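Local coordinates for protein Polyphosphate:AMP phosphotransferase (Meiothermus ruber H328, PDB 5O6M) that transfers phosphate from inorganic polyphosphate to AMP and ADP, making ADP and ATP, and also accepts other nucleoside mono- and diphosphates, at residues K2-Q7 and T22-G27; V76-V81 and L117-R122; I163-L168 and R215-E220; P223-P228 and S240-E245. The protein carries 1 engineered substitution. All blocks are in the same frame, centred on the assembly; numbering follows the deposited sequence.

In the fold
Contact 1 is the outlying one: loop meets loop, partly buried, through a lysine–hydroxyl bond and one alanine at a tyrosine edge. Contacts 2, 3 and 4 are buried and all reach the same parallel sheet. Between their segments contacts 2 and 4 are apolar, each built on a methyl over an aromatic ring, and they meet through F78 and L243. Only contact 2 adds a residue of the ATP pocket, R122, whose bonds to ATP are polar. Contact 3 is polar: a buried lysine amine meets the end of helix 203-217. Contacts 3 and 4 share the pairing of strands 161-169 and 224-228. Residues 2-7 run antiparallel to strand 224-228, so contact 1 adjoins contact 4.

Contact 1: residues K2-Q7 and T22-G27; sequences KKYRVQ and TSAFEG
K3 and A24 mark the closest backbone approach, with their CA atoms 8.7 Å apart. Neither segment is a helix or strand here. Residues T22 to F25 form a type I beta turn, closed by F25 N to T22 O at 3.2 Å. Side chains join the two segments. K3 NZ donates to S23 OG at 2.7 Å. The K3 chain bends at its third torsion (chi3 -66°), which turns the amine to the serine. K3 CG lies 3.7 Å above one face of the Y4 ring, offset toward the rim. A24 CB meets the same ring at its edge, in the ring plane, 3.7 Å from Y4 CE2. It is equally close to Y4 OH. The polar ends share further partners. D21 bonds to both S23 OG and Y4 OH, and Y234 OH bonds to both Y4 OH and A24 N. This network ties the N-terminal segment to the turn just before helix 29-53. Y4 also packs on P228 of strand 224-228 and on L238 of helix 232-249, while F25 lies against helix 29-53.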
# COMPACT_ATOMS: atom_id res chain seq x y z
N LYS D 2 -19.13 18.09 -28.45
CA LYS D 2 -18.85 19.44 -27.97
C LYS D 2 -19.88 19.94 -26.97
O LYS D 2 -19.55 20.76 -26.12
CB LYS D 2 -18.78 20.44 -29.15
CG LYS D 2 -17.61 20.25 -30.09
CD LYS D 2 -16.29 20.14 -29.34
CE LYS D 2 -15.12 19.94 -30.30
NZ LYS D 2 -13.85 19.75 -29.55
N LYS D 3 -21.11 19.45 -27.06
CA LYS D 3 -22.24 19.94 -26.28
C LYS D 3 -22.38 19.29 -24.92
O LYS D 3 -23.20 19.75 -24.11
CB LYS D 3 -23.54 19.71 -27.06
CG LYS D 3 -23.68 18.28 -27.55
CD LYS D 3 -25.00 18.06 -28.24
CE LYS D 3 -26.13 18.22 -27.24
NZ LYS D 3 -27.46 17.88 -27.82
N TYR D 4 -21.63 18.23 -24.64
CA TYR D 4 -21.74 17.54 -23.36
C TYR D 4 -20.65 17.93 -22.37
O TYR D 4 -20.71 17.51 -21.21
CB TYR D 4 -21.73 16.02 -23.58
CG TYR D 4 -22.91 15.54 -24.41
CD1 TYR D 4 -24.20 15.55 -23.89
CD2 TYR D 4 -22.73 15.09 -25.71
CE1 TYR D 4 -25.27 15.11 -24.64
CE2 TYR D 4 -23.80 14.65 -26.47
CZ TYR D 4 -25.07 14.66 -25.93
OH TYR D 4 -26.13 14.23 -26.69
N ARG D 5 -19.67 18.72 -22.80
CA ARG D 5 -18.59 19.16 -21.93
C ARG D 5 -19.06 20.36 -21.11
O ARG D 5 -19.20 21.47 -21.63
CB ARG D 5 -17.36 19.51 -22.76
CG ARG D 5 -16.10 19.74 -21.94
CD ARG D 5 -14.87 19.92 -22.82
NE ARG D 5 -14.86 21.19 -23.54
CZ ARG D 5 -14.99 21.31 -24.86
NH1 ARG D 5 -15.12 20.24 -25.62
NH2 ARG D 5 -14.97 22.52 -25.42
N VAL D 6 -19.33 20.13 -19.82
CA VAL D 6 -19.75 21.21 -18.93
C VAL D 6 -18.69 22.31 -18.97
O VAL D 6 -17.55 22.12 -18.53
CB VAL D 6 -19.98 20.69 -17.51
CG1 VAL D 6 -20.31 21.84 -16.56
CG2 VAL D 6 -21.09 19.65 -17.50
N GLN D 7 -19.08 23.49 -19.46
CA GLN D 7 -18.14 24.59 -19.58
C GLN D 7 -17.71 25.08 -18.20
O GLN D 7 -18.47 25.02 -17.24
CB GLN D 7 -18.77 25.74 -20.36
CG GLN D 7 -19.15 25.39 -21.79
CD GLN D 7 -17.95 24.99 -22.63
OE1 GLN D 7 -16.81 25.34 -22.30
NE2 GLN D 7 -18.19 24.27 -23.71
N THR D 22 -30.64 11.95 -27.42
CA THR D 22 -29.80 11.14 -28.30
C THR D 22 -29.38 11.93 -29.53
O THR D 22 -28.97 11.34 -30.53
CB THR D 22 -30.51 9.85 -28.72
OG1 THR D 22 -31.71 10.18 -29.44
CG2 THR D 22 -30.86 9.01 -27.51
N SER D 23 -29.46 13.26 -29.46
CA SER D 23 -29.30 14.11 -30.63
C SER D 23 -27.90 14.06 -31.23
O SER D 23 -27.72 14.54 -32.36
CB SER D 23 -29.66 15.56 -30.27
OG SER D 23 -28.91 16.00 -29.15
N ALA D 24 -26.92 13.51 -30.52
CA ALA D 24 -25.55 13.48 -31.04
C ALA D 24 -25.33 12.35 -32.04
O ALA D 24 -24.35 12.39 -32.78
CB ALA D 24 -24.55 13.36 -29.89
N PHE D 25 -26.20 11.34 -32.05
CA PHE D 25 -26.07 10.21 -32.97
C PHE D 25 -27.28 10.17 -33.91
O PHE D 25 -28.43 10.15 -33.46
CB PHE D 25 -25.94 8.88 -32.23
CG PHE D 25 -25.71 7.71 -33.15
CD1 PHE D 25 -24.47 7.51 -33.73
CD2 PHE D 25 -26.73 6.83 -33.44
CE1 PHE D 25 -24.25 6.45 -34.59
CE2 PHE D 25 -26.52 5.76 -34.29
CZ PHE D 25 -25.28 5.57 -34.87
N GLU D 26 -27.00 10.17 -35.22
CA GLU D 26 -28.03 10.15 -36.26
C GLU D 26 -28.41 8.71 -36.58
O GLU D 26 -27.82 8.06 -37.44
CB GLU D 26 -27.55 10.87 -37.52
CG GLU D 26 -27.33 12.35 -37.37
CD GLU D 26 -27.14 13.03 -38.71
OE1 GLU D 26 -27.23 12.33 -39.74
OE2 GLU D 26 -26.92 14.26 -38.74
N GLY D 27 -29.40 8.20 -35.86
CA GLY D 27 -29.83 6.84 -36.06
C GLY D 27 -30.56 6.33 -34.84
O GLY D 27 -30.91 7.09 -33.93

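Contact 2: residues V76-V81 and L117-R122. Engineered in segment 117-122: D121 (natural residue Asn). With ATP (adenosine-5'-triphosphate), chain X.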
# COMPACT_ATOMS: atom_id res chain seq x y z
N VAL D 76 -19.43 -2.73 -20.81
CA VAL D 76 -19.63 -2.61 -22.25
C VAL D 76 -18.53 -1.78 -22.90
O VAL D 76 -17.91 -2.21 -23.88
CB VAL D 76 -21.02 -2.02 -22.54
CG1 VAL D 76 -21.18 -1.74 -24.03
CG2 VAL D 76 -22.11 -2.96 -22.06
N VAL D 77 -18.25 -0.60 -22.36
CA VAL D 77 -17.33 0.32 -23.04
C VAL D 77 -15.96 -0.31 -23.19
O VAL D 77 -15.31 -0.16 -24.24
CB VAL D 77 -17.26 1.66 -22.29
CG1 VAL D 77 -16.14 2.52 -22.86
CG2 VAL D 77 -18.59 2.39 -22.34
N PHE D 78 -15.50 -1.03 -22.17
CA PHE D 78 -14.16 -1.60 -22.16
C PHE D 78 -14.15 -3.10 -22.46
O PHE D 78 -13.15 -3.77 -22.20
CB PHE D 78 -13.48 -1.32 -20.82
CG PHE D 78 -13.37 0.14 -20.50
CD1 PHE D 78 -12.23 0.85 -20.85
CD2 PHE D 78 -14.40 0.81 -19.87
CE1 PHE D 78 -12.12 2.20 -20.56
CE2 PHE D 78 -14.30 2.16 -19.58
CZ PHE D 78 -13.15 2.86 -19.92
N ASP D 79 -15.24 -3.62 -23.02
CA ASP D 79 -15.26 -5.01 -23.45
C ASP D 79 -14.14 -5.25 -24.45
O ASP D 79 -14.03 -4.54 -25.45
CB ASP D 79 -16.62 -5.34 -24.07
CG ASP D 79 -16.76 -6.81 -24.43
OD1 ASP D 79 -17.26 -7.58 -23.58
OD2 ASP D 79 -16.40 -7.20 -25.57
N GLY D 80 -13.29 -6.23 -24.16
CA GLY D 80 -12.21 -6.58 -25.05
C GLY D 80 -10.92 -5.81 -24.86
O GLY D 80 -9.95 -6.08 -25.57
N VAL D 81 -10.87 -4.87 -23.92
CA VAL D 81 -9.63 -4.13 -23.65
C VAL D 81 -8.69 -5.04 -22.86
O VAL D 81 -9.11 -5.75 -21.95
CB VAL D 81 -9.93 -2.83 -22.87
CG1 VAL D 81 -10.93 -1.98 -23.62
CG2 VAL D 81 -10.39 -3.15 -21.45
N LEU D 117 -4.44 3.09 -17.81
CA LEU D 117 -5.75 3.72 -17.82
C LEU D 117 -6.52 3.18 -16.62
O LEU D 117 -6.72 1.96 -16.51
CB LEU D 117 -6.50 3.44 -19.13
CG LEU D 117 -7.80 4.19 -19.42
CD1 LEU D 117 -8.24 3.96 -20.85
CD2 LEU D 117 -8.92 3.80 -18.46
N VAL D 118 -6.96 4.07 -15.75
CA VAL D 118 -7.67 3.69 -14.54
C VAL D 118 -9.08 4.24 -14.60
O VAL D 118 -9.30 5.40 -14.97
CB VAL D 118 -6.95 4.17 -13.27
CG1 VAL D 118 -7.83 3.97 -12.06
CG2 VAL D 118 -5.63 3.44 -13.09
N ILE D 119 -10.05 3.40 -14.24
CA ILE D 119 -11.44 3.81 -14.11
C ILE D 119 -11.75 3.90 -12.62
O ILE D 119 -11.61 2.92 -11.89
CB ILE D 119 -12.38 2.82 -14.81
CG1 ILE D 119 -12.02 2.72 -16.29
CG2 ILE D 119 -13.83 3.27 -14.65
CD1 ILE D 119 -12.44 1.41 -16.93
N PHE D 120 -12.14 5.10 -12.18
CA PHE D 120 -12.65 5.28 -10.83
C PHE D 120 -14.13 4.93 -10.82
O PHE D 120 -14.96 5.66 -11.37
CB PHE D 120 -12.41 6.71 -10.34
CG PHE D 120 -11.03 6.94 -9.78
CD1 PHE D 120 -10.07 5.95 -9.84
CD2 PHE D 120 -10.71 8.15 -9.17
CE1 PHE D 120 -8.80 6.16 -9.31
CE2 PHE D 120 -9.45 8.36 -8.64
CZ PHE D 120 -8.49 7.37 -8.71
N ASP D 121 -14.46 3.79 -10.22
CA ASP D 121 -15.85 3.37 -10.02
C ASP D 121 -16.31 4.04 -8.73
O ASP D 121 -16.10 3.52 -7.63
CB ASP D 121 -15.95 1.85 -9.96
CG ASP D 121 -17.29 1.37 -9.45
OD1 ASP D 121 -18.29 2.09 -9.61
OD2 ASP D 121 -17.34 0.25 -8.89
N ARG D 122 -16.94 5.21 -8.87
CA ARG D 122 -17.08 6.16 -7.78
C ARG D 122 -15.71 6.74 -7.47
O ARG D 122 -14.69 6.21 -7.93
CB ARG D 122 -17.70 5.50 -6.54
CG ARG D 122 -19.15 5.08 -6.74
CD ARG D 122 -19.77 4.60 -5.44
NE ARG D 122 -21.04 3.92 -5.67
CZ ARG D 122 -22.22 4.53 -5.73
NH1 ARG D 122 -22.29 5.85 -5.57
NH2 ARG D 122 -23.32 3.83 -5.94
PG ATP X . -22.14 0.22 -6.14
O1G ATP X . -20.97 1.10 -6.49
O2G ATP X . -23.44 1.00 -5.97
O3G ATP X . -22.37 -0.90 -7.17
PB ATP X . -21.48 -1.95 -4.29
O1B ATP X . -22.57 -2.62 -3.56
O2B ATP X . -20.95 -2.66 -5.53
O3B ATP X . -21.89 -0.47 -4.73
PA ATP X . -19.33 -0.44 -2.90
O1A ATP X . -18.34 -0.14 -3.96
O2A ATP X . -18.71 -0.84 -1.57
O3A ATP X . -20.23 -1.68 -3.34
O5' ATP X . -20.24 0.89 -2.57
C5' ATP X . -20.97 0.96 -1.33
C4' ATP X . -21.33 2.38 -0.95
O4' ATP X . -20.16 3.14 -0.59
C3' ATP X . -22.07 3.21 -2.01
O3' ATP X . -23.42 3.42 -1.59
C2' ATP X . -21.31 4.55 -2.03
O2' ATP X . -22.15 5.69 -2.06
C1' ATP X . -20.58 4.48 -0.69
N9 ATP X . -19.43 5.38 -0.57
C8 ATP X . -18.41 5.57 -1.46
N7 ATP X . -17.58 6.53 -1.12
C5 ATP X . -18.08 6.99 0.08
C6 ATP X . -17.67 8.02 0.96
N6 ATP X . -16.63 8.83 0.72
N1 ATP X . -18.39 8.21 2.09
C2 ATP X . -19.46 7.44 2.30
N3 ATP X . -19.96 6.46 1.55
C4 ATP X . -19.22 6.28 0.45
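F78 and I119 join two parts of a P-loop NTPase fold. F78 is the first residue beyond helix 70-77, and I119 lies in strand 117-121 of the central parallel sheet. The apolar contacts centre on the F78 ring. I119 CD1 sits over the middle of one face, 3.4 Å from the centroid and 15° off the normal, a close CH-pi contact. The ring points in from the helix end, and the isoleucine branch points back at it from the strand. V77 CG1 covers the other face, nearer the rim. L117 CD2 approaches obliquely, 4.1 Å from F78 CE1. The ring is therefore gripped on both faces. L243 of helix 232-249 also packs on it, as does P83 of a second subunit.

The polar contacts lie at the far end of the strand. R122 reaches the gamma phosphate of ATP with two nearly straight bonds: NE to O1G at 2.9 Å (166°) and NH2 to O2G at 2.8 Å (167°). Its chain is extended from CG to NE, and the guanidinium meets PG at its edge. E126 and D66 form salt bridges with NH1 and NH2, which should help to fix its rotation. A leucine in its place would probably leave O1G and O2G without these donors, and E126 and D66 without this salt-bridge partner. The engineered D121 forms a salt bridge with K70, which itself bonds to ATP. The ribose also meets R122: ATP C2' lies 3.5 Å above one face of the guanidinium, offset toward its rim.

Contact 3: residues I163-L168 and R215-E220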
# COMPACT_ATOMS: atom_id res chain seq x y z
N ILE D 163 -7.62 13.61 -17.76
CA ILE D 163 -8.73 13.37 -16.85
C ILE D 163 -10.04 13.49 -17.61
O ILE D 163 -10.31 14.52 -18.24
CB ILE D 163 -8.71 14.35 -15.66
CG1 ILE D 163 -7.38 14.24 -14.91
CG2 ILE D 163 -9.89 14.08 -14.73
CD1 ILE D 163 -7.24 15.27 -13.80
N LEU D 164 -10.85 12.44 -17.55
CA LEU D 164 -12.21 12.47 -18.07
C LEU D 164 -13.16 12.12 -16.93
O LEU D 164 -12.99 11.10 -16.27
CB LEU D 164 -12.40 11.48 -19.23
CG LEU D 164 -11.63 11.75 -20.52
CD1 LEU D 164 -12.40 11.19 -21.72
CD2 LEU D 164 -11.36 13.23 -20.70
N LYS D 165 -14.17 12.97 -16.73
CA LYS D 165 -15.18 12.73 -15.71
C LYS D 165 -16.54 12.61 -16.38
O LYS D 165 -16.94 13.49 -17.15
CB LYS D 165 -15.18 13.85 -14.66
CG LYS D 165 -13.84 13.98 -13.93
CD LYS D 165 -13.84 15.12 -12.93
CE LYS D 165 -13.86 16.48 -13.60
NZ LYS D 165 -13.63 17.57 -12.60
N PHE D 166 -17.22 11.50 -16.13
CA PHE D 166 -18.51 11.20 -16.74
C PHE D 166 -19.57 11.11 -15.65
O PHE D 166 -19.43 10.32 -14.71
CB PHE D 166 -18.45 9.89 -17.53
CG PHE D 166 -17.53 9.92 -18.71
CD1 PHE D 166 -17.93 10.52 -19.90
CD2 PHE D 166 -16.27 9.35 -18.65
CE1 PHE D 166 -17.09 10.55 -21.00
CE2 PHE D 166 -15.42 9.38 -19.75
CZ PHE D 166 -15.83 9.98 -20.92
N PHE D 167 -20.60 11.94 -15.76
CA PHE D 167 -21.82 11.77 -14.99
C PHE D 167 -22.84 11.10 -15.89
O PHE D 167 -23.29 11.69 -16.88
CB PHE D 167 -22.33 13.11 -14.46
CG PHE D 167 -23.60 13.00 -13.65
CD1 PHE D 167 -23.63 12.25 -12.49
CD2 PHE D 167 -24.75 13.65 -14.06
CE1 PHE D 167 -24.80 12.15 -11.75
CE2 PHE D 167 -25.92 13.55 -13.32
CZ PHE D 167 -25.94 12.79 -12.16
N LEU D 168 -23.19 9.85 -15.58
CA LEU D 168 -24.23 9.14 -16.32
C LEU D 168 -25.59 9.56 -15.76
O LEU D 168 -25.91 9.25 -14.61
CB LEU D 168 -24.04 7.63 -16.25
CG LEU D 168 -22.64 7.11 -16.55
CD1 LEU D 168 -22.58 5.59 -16.40
CD2 LEU D 168 -22.16 7.54 -17.93
N ARG D 215 -20.81 21.81 -11.23
CA ARG D 215 -20.57 23.24 -11.45
C ARG D 215 -19.28 23.70 -10.79
O ARG D 215 -18.55 24.54 -11.34
CB ARG D 215 -21.77 24.04 -10.96
CG ARG D 215 -21.64 25.55 -11.10
CD ARG D 215 -22.80 26.28 -10.43
NE ARG D 215 -23.30 25.61 -9.23
CZ ARG D 215 -22.90 25.89 -7.99
NH1 ARG D 215 -23.43 25.23 -6.96
NH2 ARG D 215 -21.98 26.82 -7.77
N GLU D 216 -18.96 23.17 -9.61
CA GLU D 216 -17.80 23.65 -8.86
C GLU D 216 -16.48 23.10 -9.39
O GLU D 216 -15.44 23.74 -9.22
CB GLU D 216 -17.93 23.29 -7.37
CG GLU D 216 -18.92 24.14 -6.58
CD GLU D 216 -18.40 25.54 -6.29
OE1 GLU D 216 -17.16 25.74 -6.33
OE2 GLU D 216 -19.22 26.43 -6.01
N THR D 217 -16.49 21.92 -10.02
CA THR D 217 -15.25 21.22 -10.31
C THR D 217 -15.01 20.95 -11.79
O THR D 217 -14.01 20.30 -12.13
CB THR D 217 -15.18 19.90 -9.54
OG1 THR D 217 -16.23 19.03 -9.98
CG2 THR D 217 -15.31 20.15 -8.04
N SER D 218 -15.89 21.40 -12.68
CA SER D 218 -15.63 21.25 -14.10
C SER D 218 -14.68 22.35 -14.55
O SER D 218 -15.02 23.54 -14.48
CB SER D 218 -16.93 21.30 -14.90
OG SER D 218 -16.67 20.95 -16.25
N THR D 219 -13.49 21.97 -15.00
CA THR D 219 -12.46 22.91 -15.40
C THR D 219 -11.92 22.51 -16.77
O THR D 219 -12.27 21.46 -17.31
CB THR D 219 -11.32 22.98 -14.38
OG1 THR D 219 -10.69 21.69 -14.29
CG2 THR D 219 -11.85 23.37 -13.02
N GLU D 220 -11.06 23.36 -17.32
CA GLU D 220 -10.48 23.09 -18.63
C GLU D 220 -9.41 22.01 -18.57
O GLU D 220 -9.11 21.39 -19.59
CB GLU D 220 -9.89 24.37 -19.23
CG GLU D 220 -10.52 25.65 -18.70
CD GLU D 220 -10.06 25.97 -17.29
OE1 GLU D 220 -8.84 25.90 -17.04
OE2 GLU D 220 -10.92 26.26 -16.43
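The flat group that K165 meets is the peptide carbonyl of T217, and the lysine comes to it from above one face. K165 NZ donates to T217 O at 2.8 Å. The nitrogen lies 48° out of the carbonyl plane, with a C=O...N angle of 132°, so the bond misses the lone-pair directions. T217 OG1 stays 4.0 Å from K165 NZ, and the backbone oxygen alone carries the bond. The lysine chain leaves the strand straight through its second torsion and then bends at the third (chi3 -69°), which brings the amine to the helix end. The nearest CA atoms, those of K165 and S218, are 8.7 Å apart.

The buried amine has other partners. It forms a salt bridge with E153 of helix 145-158 and a hydrogen bond with Y125 OH. T217 OG1 is held by A213 O and W224 NE1. The negative end of helix 203-217 probably adds to the pull on the ammonium group. A methionine here would probably leave T217 O without this donor and E153 without this salt bridge.

The chain leaves helix 203-217 at S218 and goes on to strand 224-228, the parallel neighbour of strand 161-169. The contact thus ties the last helix of a beta-alpha-beta crossover to the strand where that crossover began, within the P-loop kinase sheet.

Contact 4: residues P223-P228 and S240-E245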
# COMPACT_ATOMS: atom_id res chain seq x y z
N PRO D 223 -12.51 18.30 -17.34
CA PRO D 223 -13.91 18.55 -17.70
C PRO D 223 -14.85 17.46 -17.20
O PRO D 223 -14.49 16.28 -17.11
CB PRO D 223 -13.87 18.58 -19.23
CG PRO D 223 -12.75 17.65 -19.57
CD PRO D 223 -11.71 17.88 -18.51
N TRP D 224 -16.07 17.88 -16.87
CA TRP D 224 -17.18 16.96 -16.66
C TRP D 224 -17.97 16.81 -17.95
O TRP D 224 -18.19 17.78 -18.68
CB TRP D 224 -18.11 17.47 -15.56
CG TRP D 224 -17.70 17.08 -14.17
CD1 TRP D 224 -17.03 17.85 -13.27
CD2 TRP D 224 -17.95 15.83 -13.52
NE1 TRP D 224 -16.84 17.16 -12.10
CE2 TRP D 224 -17.39 15.91 -12.22
CE3 TRP D 224 -18.59 14.64 -13.91
CZ2 TRP D 224 -17.45 14.85 -11.31
CZ3 TRP D 224 -18.65 13.59 -13.00
CH2 TRP D 224 -18.08 13.71 -11.72
N TYR D 225 -18.39 15.58 -18.23
CA TYR D 225 -19.32 15.30 -19.31
C TYR D 225 -20.60 14.73 -18.72
O TYR D 225 -20.55 13.75 -17.97
CB TYR D 225 -18.73 14.32 -20.33
CG TYR D 225 -17.50 14.83 -21.03
CD1 TYR D 225 -17.60 15.57 -22.20
CD2 TYR D 225 -16.23 14.56 -20.52
CE1 TYR D 225 -16.47 16.04 -22.84
CE2 TYR D 225 -15.10 15.02 -21.16
CZ TYR D 225 -15.22 15.76 -22.32
OH TYR D 225 -14.09 16.21 -22.94
N VAL D 226 -21.73 15.35 -19.05
CA VAL D 226 -23.03 14.81 -18.69
C VAL D 226 -23.47 13.89 -19.82
O VAL D 226 -23.54 14.30 -20.98
CB VAL D 226 -24.06 15.93 -18.46
CG1 VAL D 226 -25.42 15.34 -18.15
CG2 VAL D 226 -23.59 16.83 -17.33
N ILE D 227 -23.74 12.63 -19.48
CA ILE D 227 -24.03 11.58 -20.45
C ILE D 227 -25.51 11.22 -20.34
O ILE D 227 -25.93 10.67 -19.31
CB ILE D 227 -23.14 10.35 -20.23
CG1 ILE D 227 -21.66 10.74 -20.24
CG2 ILE D 227 -23.45 9.28 -21.28
CD1 ILE D 227 -21.20 11.35 -21.56
N PRO D 228 -26.34 11.54 -21.33
CA PRO D 228 -27.71 11.02 -21.33
C PRO D 228 -27.65 9.50 -21.26
O PRO D 228 -27.16 8.85 -22.18
CB PRO D 228 -28.29 11.51 -22.66
CG PRO D 228 -27.41 12.66 -23.07
CD PRO D 228 -26.04 12.33 -22.54
N SER D 240 -17.93 6.04 -25.29
CA SER D 240 -16.89 5.50 -26.16
C SER D 240 -16.33 6.56 -27.09
O SER D 240 -15.10 6.68 -27.25
CB SER D 240 -17.44 4.32 -26.96
OG SER D 240 -17.88 3.29 -26.10
N HIS D 241 -17.20 7.36 -27.71
CA HIS D 241 -16.72 8.38 -28.64
C HIS D 241 -15.83 9.39 -27.94
O HIS D 241 -14.72 9.69 -28.41
CB HIS D 241 -17.90 9.09 -29.31
CG HIS D 241 -17.47 10.24 -30.17
ND1 HIS D 241 -16.92 10.08 -31.43
CD2 HIS D 241 -17.51 11.58 -29.95
CE1 HIS D 241 -16.64 11.26 -31.94
NE2 HIS D 241 -16.98 12.19 -31.07
N ILE D 242 -16.28 9.92 -26.81
CA ILE D 242 -15.49 10.92 -26.09
C ILE D 242 -14.15 10.33 -25.69
O ILE D 242 -13.10 10.97 -25.88
CB ILE D 242 -16.29 11.44 -24.88
CG1 ILE D 242 -17.51 12.22 -25.36
CG2 ILE D 242 -15.40 12.28 -23.96
CD1 ILE D 242 -18.57 12.45 -24.31
N LEU D 243 -14.14 9.10 -25.18
CA LEU D 243 -12.89 8.49 -24.74
C LEU D 243 -11.92 8.28 -25.91
O LEU D 243 -10.74 8.61 -25.81
CB LEU D 243 -13.17 7.16 -24.04
CG LEU D 243 -11.91 6.37 -23.69
CD1 LEU D 243 -10.98 7.20 -22.82
CD2 LEU D 243 -12.26 5.05 -23.00
N VAL D 244 -12.42 7.73 -27.02
CA VAL D 244 -11.53 7.40 -28.14
C VAL D 244 -10.87 8.65 -28.69
O VAL D 244 -9.65 8.69 -28.90
CB VAL D 244 -12.30 6.63 -29.23
CG1 VAL D 244 -11.53 6.68 -30.54
CG2 VAL D 244 -12.53 5.19 -28.80
N GLU D 245 -11.67 9.70 -28.96
CA GLU D 245 -11.11 10.91 -29.54
C GLU D 245 -10.05 11.52 -28.63
O GLU D 245 -8.95 11.88 -29.08
CB GLU D 245 -12.22 11.93 -29.83
CG GLU D 245 -11.69 13.28 -30.27
CD GLU D 245 -12.76 14.14 -30.93
OE1 GLU D 245 -13.69 13.57 -31.53
OE2 GLU D 245 -12.66 15.39 -30.84
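Y225 N bonds to K165 O of the neighbouring parallel strand, and I227 N bonds to F167 O in the same way. These two bonds hold strand 224-228 in the sheet. Y225 and I227, two residues apart, fall on the face toward helix 232-249. There both side chains meet I242.

I242 uses both its branches. CG2 lies over the centre of one face of the Y225 ring, 3.9 Å from the centroid and 13° off the normal. This is a CH-pi contact. I242 CD1 reaches further along the same ring to CD1 of Y225, 3.9 Å away. The two side chains run alongside each other, pointing opposite ways. The I242 CD1 methyl also meets CD1 of I227 tip to tip at 4.0 Å. The first torsion of I242 (chi1 -66°) sets CG1 anti to the carbonyl carbon. This puts CG2 over the ring and sends CD1 on to the CD1 side of the ring and to I227.

I242 also touches F166 of the next strand, so one side chain spans two strands. L243 and V244, further round the helix, turn to helix 29-53.

The two segments meet through carbon atoms, while the backbone N-H groups of Y225 and I227 are spent on strand 161-169. Such packing is consistent with a helix that buries one face, the one carrying I242, against the sheet. H241 and E245 lie on its more exposed side.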